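Local structure of Gp15 protein (Listeria phage PSA, 6R5W) at residues V96-L110 with S144-N158. The protein is the trimeric receptor binding protein of the phage, which probably recognises the surface of Listeria host cells through this C-terminal part. Sequence-based numbering, arbitrary orientation.
Sequences VGKGTGSGTGICATL and SADINIVGVGSVDVN
Thr-109 and Asp-146 meet because each turns its polar branch beside its own backbone N: OG1 at chi1 -56° and CG at chi1 -57° run side by side, and the hydroxyl of Thr-109 donates to OD1 of Asp-146 at 2.6 Å, nearly along the C-O axis. Lys-68 also bonds to that hydroxyl, so OG1 has two partners, and OD2 of Asp-146 accepts a hydrogen bond from Ser-144 OG, which comes from above the carboxylate plane. On the same face Ile-106 lays its CD1 across Asp-146, 3.7 Å from CG.

The backbones of 105-109 and 146-152 pair antiparallel. Gly-105 and Ile-149 bond both ways, Gly-105 N reaching Ile-149 O at 2.7 Å. On the other face, Ile-149 CD1 meets Val-96 CG2 tip to tip at 3.9 Å, with Cys-107 SG close by, while Ile-147 CD1 packs against Leu-110 CD1 at 4.0 Å. Leu-161 and Ile-164 of strand 159-167, in the other sheet, pack against Ile-147.

At the far end Lys-98, fully extended, runs over the carbonyl O of Val-155 to put NZ 2.7 Å from Asp-156 OD1 in a salt bridge. A water joins Lys-98 N to Asn-158 OD1, and Gln-129 holds the amide nitrogen of Asn-158.

The segment 96-110 thus leaves one antiparallel sheet and enters a second as its outermost strand within this chain, with apolar side chains packed between them, an arrangement characteristic of a beta sandwich.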
loop_
_atom_site.group_PDB
_atom_site.type_symbol
_atom_site.label_atom_id
_atom_site.label_comp_id
_atom_site.label_asym_id
_atom_site.label_seq_id
_atom_site.Cartn_x
_atom_site.Cartn_y
_atom_site.Cartn_z
ATOM N N VAL A 96 2.479 23.060 19.090
ATOM C CA VAL A 96 3.422 24.176 19.283
ATOM C C VAL A 96 2.808 25.138 20.301
ATOM O O VAL A 96 1.576 25.350 20.336
ATOM C CB VAL A 96 3.779 24.904 17.971
ATOM C CG1 VAL A 96 4.495 23.969 17.058
ATOM C CG2 VAL A 96 2.481 25.458 17.314
ATOM N N GLY A 97 3.687 25.753 21.099
ATOM C CA GLY A 97 3.340 26.778 22.064
ATOM C C GLY A 97 3.923 28.151 21.675
ATOM O O GLY A 97 4.942 28.217 20.966
ATOM N N LYS A 98 3.295 29.197 22.198
ATOM C CA LYS A 98 3.669 30.576 21.861
ATOM C C LYS A 98 5.126 30.845 22.168
ATOM O O LYS A 98 5.845 31.442 21.356
ATOM C CB LYS A 98 2.781 31.515 22.628
ATOM C CG LYS A 98 2.980 33.023 22.247
ATOM C CD LYS A 98 2.237 33.827 23.245
ATOM C CE LYS A 98 2.074 35.268 22.685
ATOM N NZ LYS A 98 1.260 36.071 23.634
ATOM N N GLY A 99 5.621 30.321 23.300
ATOM C CA GLY A 99 7.035 30.545 23.598
ATOM C C GLY A 99 7.273 32.054 23.715
ATOM O O GLY A 99 6.505 32.788 24.350
ATOM N N THR A 100 8.329 32.490 23.107
ATOM C CA THR A 100 8.677 33.900 23.068
ATOM C C THR A 100 8.221 34.602 21.792
ATOM O O THR A 100 8.434 35.809 21.655
ATOM C CB THR A 100 10.189 34.024 23.170
ATOM O OG1 THR A 100 10.751 33.303 22.099
ATOM C CG2 THR A 100 10.690 33.445 24.507
ATOM N N GLY A 101 7.530 33.915 20.902
ATOM C CA GLY A 101 7.073 34.511 19.667
ATOM C C GLY A 101 5.677 35.045 19.830
ATOM O O GLY A 101 5.186 35.275 20.939
ATOM N N SER A 102 5.008 35.256 18.687
ATOM C CA SER A 102 3.676 35.826 18.659
ATOM C C SER A 102 2.559 34.816 18.660
ATOM O O SER A 102 1.379 35.215 18.817
ATOM C CB SER A 102 3.536 36.688 17.392
ATOM O OG SER A 102 3.717 35.861 16.234
ATOM N N GLY A 103 2.868 33.518 18.521
ATOM C CA GLY A 103 1.785 32.566 18.364
ATOM C C GLY A 103 1.322 32.419 16.939
ATOM O O GLY A 103 0.330 31.701 16.686
ATOM N N THR A 104 1.928 33.193 16.039
ATOM C CA THR A 104 1.539 33.226 14.635
ATOM C C THR A 104 2.759 33.185 13.755
ATOM O O THR A 104 3.897 33.344 14.194
ATOM C CB THR A 104 0.762 34.512 14.323
ATOM O OG1 THR A 104 1.693 35.633 14.371
ATOM C CG2 THR A 104 -0.287 34.727 15.315
ATOM N N GLY A 105 2.545 32.923 12.460
ATOM C CA GLY A 105 3.677 32.802 11.583
ATOM C C GLY A 105 4.205 31.395 11.466
ATOM O O GLY A 105 3.538 30.409 11.842
ATOM N N ILE A 106 5.417 31.297 10.922
ATOM C CA ILE A 106 6.034 30.006 10.634
ATOM C C ILE A 106 6.588 29.380 11.910
ATOM O O ILE A 106 7.520 29.906 12.530
ATOM C CB ILE A 106 7.132 30.134 9.580
ATOM C CG1 ILE A 106 6.496 30.535 8.205
ATOM C CG2 ILE A 106 7.871 28.824 9.394
ATOM C CD1 ILE A 106 7.519 30.934 7.130
ATOM N N CYS A 107 6.017 28.261 12.311
ATOM C CA CYS A 107 6.434 27.569 13.546
ATOM C C CYS A 107 7.411 26.428 13.297
ATOM O O CYS A 107 8.067 25.986 14.231
ATOM C CB CYS A 107 5.200 27.072 14.282
ATOM S SG CYS A 107 4.265 25.702 13.402
ATOM N N ALA A 108 7.564 25.971 12.062
ATOM C CA ALA A 108 8.416 24.874 11.671
ATOM C C ALA A 108 8.379 24.758 10.169
ATOM O O ALA A 108 7.441 25.253 9.519
ATOM C CB ALA A 108 7.941 23.527 12.286
ATOM N N THR A 109 9.422 24.143 9.628
ATOM C CA THR A 109 9.610 23.895 8.202
ATOM C C THR A 109 10.060 22.465 7.983
ATOM O O THR A 109 10.964 21.998 8.660
ATOM C CB THR A 109 10.696 24.846 7.576
ATOM O OG1 THR A 109 10.330 26.208 7.843
ATOM C CG2 THR A 109 10.809 24.620 6.115
ATOM N N LEU A 110 9.419 21.747 7.069
ATOM C CA LEU A 110 9.806 20.374 6.799
ATOM C C LEU A 110 10.967 20.345 5.809
ATOM O O LEU A 110 11.170 21.305 5.031
ATOM C CB LEU A 110 8.633 19.610 6.210
ATOM C CG LEU A 110 7.419 19.404 7.181
ATOM C CD1 LEU A 110 6.301 20.295 6.773
ATOM C CD2 LEU A 110 7.001 17.991 7.151
ATOM N N SER A 144 7.163 25.683 0.003
ATOM C CA SER A 144 8.470 25.299 0.500
ATOM C C SER A 144 8.338 24.526 1.805
ATOM O O SER A 144 9.330 24.329 2.516
ATOM C CB SER A 144 9.338 26.528 0.676
ATOM O OG SER A 144 8.742 27.513 1.485
ATOM N N ALA A 145 7.110 24.138 2.159
ATOM C CA ALA A 145 6.862 23.273 3.326
ATOM C C ALA A 145 7.059 23.984 4.663
ATOM O O ALA A 145 7.384 23.331 5.687
ATOM C CB ALA A 145 7.706 21.981 3.256
ATOM N N ASP A 146 6.840 25.283 4.707
ATOM C CA ASP A 146 6.671 25.991 5.963
ATOM C C ASP A 146 5.259 25.764 6.520
ATOM O O ASP A 146 4.248 25.811 5.779
ATOM C CB ASP A 146 6.869 27.501 5.770
ATOM C CG ASP A 146 8.205 27.830 5.197
ATOM O OD1 ASP A 146 9.207 27.503 5.851
ATOM O OD2 ASP A 146 8.217 28.341 4.037
ATOM N N ILE A 147 5.191 25.553 7.835
ATOM C CA ILE A 147 3.935 25.457 8.558
ATOM C C ILE A 147 3.656 26.833 9.139
ATOM O O ILE A 147 4.283 27.271 10.106
ATOM C CB ILE A 147 3.973 24.359 9.641
ATOM C CG1 ILE A 147 4.342 23.044 8.977
ATOM C CG2 ILE A 147 2.649 24.259 10.315
ATOM C CD1 ILE A 147 4.466 21.917 9.949
ATOM N N ASN A 148 2.745 27.561 8.491
ATOM C CA ASN A 148 2.492 28.978 8.769
ATOM C C ASN A 148 1.139 29.162 9.435
ATOM O O ASN A 148 0.087 29.066 8.768
ATOM C CB ASN A 148 2.537 29.707 7.422
ATOM C CG ASN A 148 2.386 31.218 7.517
ATOM O OD1 ASN A 148 2.333 31.794 8.576
ATOM N ND2 ASN A 148 2.121 31.813 6.372
ATOM N N ILE A 149 1.149 29.485 10.732
ATOM C CA ILE A 149 -0.079 29.756 11.468
ATOM C C ILE A 149 -0.567 31.177 11.152
ATOM O O ILE A 149 0.072 32.154 11.538
ATOM C CB ILE A 149 0.129 29.547 12.988
ATOM C CG1 ILE A 149 0.525 28.098 13.265
ATOM C CG2 ILE A 149 -1.121 29.939 13.727
ATOM C CD1 ILE A 149 1.039 27.877 14.667
ATOM N N VAL A 150 -1.668 31.283 10.421
ATOM C CA VAL A 150 -2.206 32.530 9.893
ATOM C C VAL A 150 -3.339 33.081 10.721
ATOM O O VAL A 150 -3.477 34.293 10.860
ATOM C CB VAL A 150 -2.663 32.283 8.431
ATOM C CG1 VAL A 150 -3.598 33.378 7.958
ATOM C CG2 VAL A 150 -1.469 32.156 7.528
ATOM N N GLY A 151 -4.175 32.220 11.304
ATOM C CA GLY A 151 -5.232 32.706 12.179
ATOM C C GLY A 151 -5.373 31.793 13.355
ATOM O O GLY A 151 -5.262 30.578 13.175
ATOM N N VAL A 152 -5.582 32.362 14.551
ATOM C CA VAL A 152 -5.769 31.560 15.766
ATOM C C VAL A 152 -6.880 32.215 16.591
ATOM O O VAL A 152 -7.045 33.448 16.634
ATOM C CB VAL A 152 -4.501 31.383 16.617
ATOM C CG1 VAL A 152 -3.447 30.569 15.959
ATOM C CG2 VAL A 152 -3.893 32.792 17.057
ATOM N N GLY A 153 -7.620 31.375 17.311
ATOM C CA GLY A 153 -8.616 31.900 18.229
ATOM C C GLY A 153 -7.957 32.708 19.335
ATOM O O GLY A 153 -8.499 33.730 19.790
ATOM N N SER A 154 -6.817 32.231 19.799
ATOM C CA SER A 154 -6.042 32.906 20.837
ATOM C C SER A 154 -4.560 32.661 20.677
ATOM O O SER A 154 -4.105 31.495 20.625
ATOM C CB SER A 154 -6.496 32.441 22.257
ATOM O OG SER A 154 -5.484 32.831 23.191
ATOM N N VAL A 155 -3.769 33.755 20.661
ATOM C CA VAL A 155 -2.328 33.593 20.525
ATOM C C VAL A 155 -1.671 32.951 21.743
ATOM O O VAL A 155 -0.511 32.537 21.654
ATOM C CB VAL A 155 -1.613 34.924 20.232
ATOM C CG1 VAL A 155 -2.208 35.562 18.963
ATOM C CG2 VAL A 155 -1.728 35.854 21.429
ATOM N N ASP A 156 -2.386 32.886 22.859
ATOM C CA ASP A 156 -1.825 32.352 24.096
ATOM C C ASP A 156 -2.165 30.881 24.343
ATOM O O ASP A 156 -1.799 30.350 25.389
ATOM C CB ASP A 156 -2.342 33.149 25.288
ATOM C CG ASP A 156 -1.926 34.592 25.217
ATOM O OD1 ASP A 156 -0.746 34.822 24.936
ATOM O OD2 ASP A 156 -2.795 35.468 25.382
ATOM N N VAL A 157 -2.798 30.212 23.403
ATOM C CA VAL A 157 -3.215 28.793 23.533
ATOM C C VAL A 157 -2.398 27.988 22.538
ATOM O O VAL A 157 -2.089 28.474 21.441
ATOM C CB VAL A 157 -4.715 28.641 23.292
ATOM C CG1 VAL A 157 -5.167 27.183 23.279
ATOM C CG2 VAL A 157 -5.479 29.415 24.393
ATOM N N ASN A 158 -1.983 26.787 22.937
ATOM C CA ASN A 158 -1.142 26.013 22.063
ATOM C C ASN A 158 -1.962 25.594 20.832
ATOM O O ASN A 158 -3.199 25.524 20.873
ATOM C CB ASN A 158 -0.615 24.727 22.755
ATOM C CG ASN A 158 0.300 25.006 23.956
ATOM O OD1 ASN A 158 0.759 26.117 24.162
ATOM N ND2 ASN A 158 0.591 23.950 24.733
HETATM O O HOH W 1 0.737 28.801 23.685
HETATM O O HOH W 2 11.512 22.658 2.868
#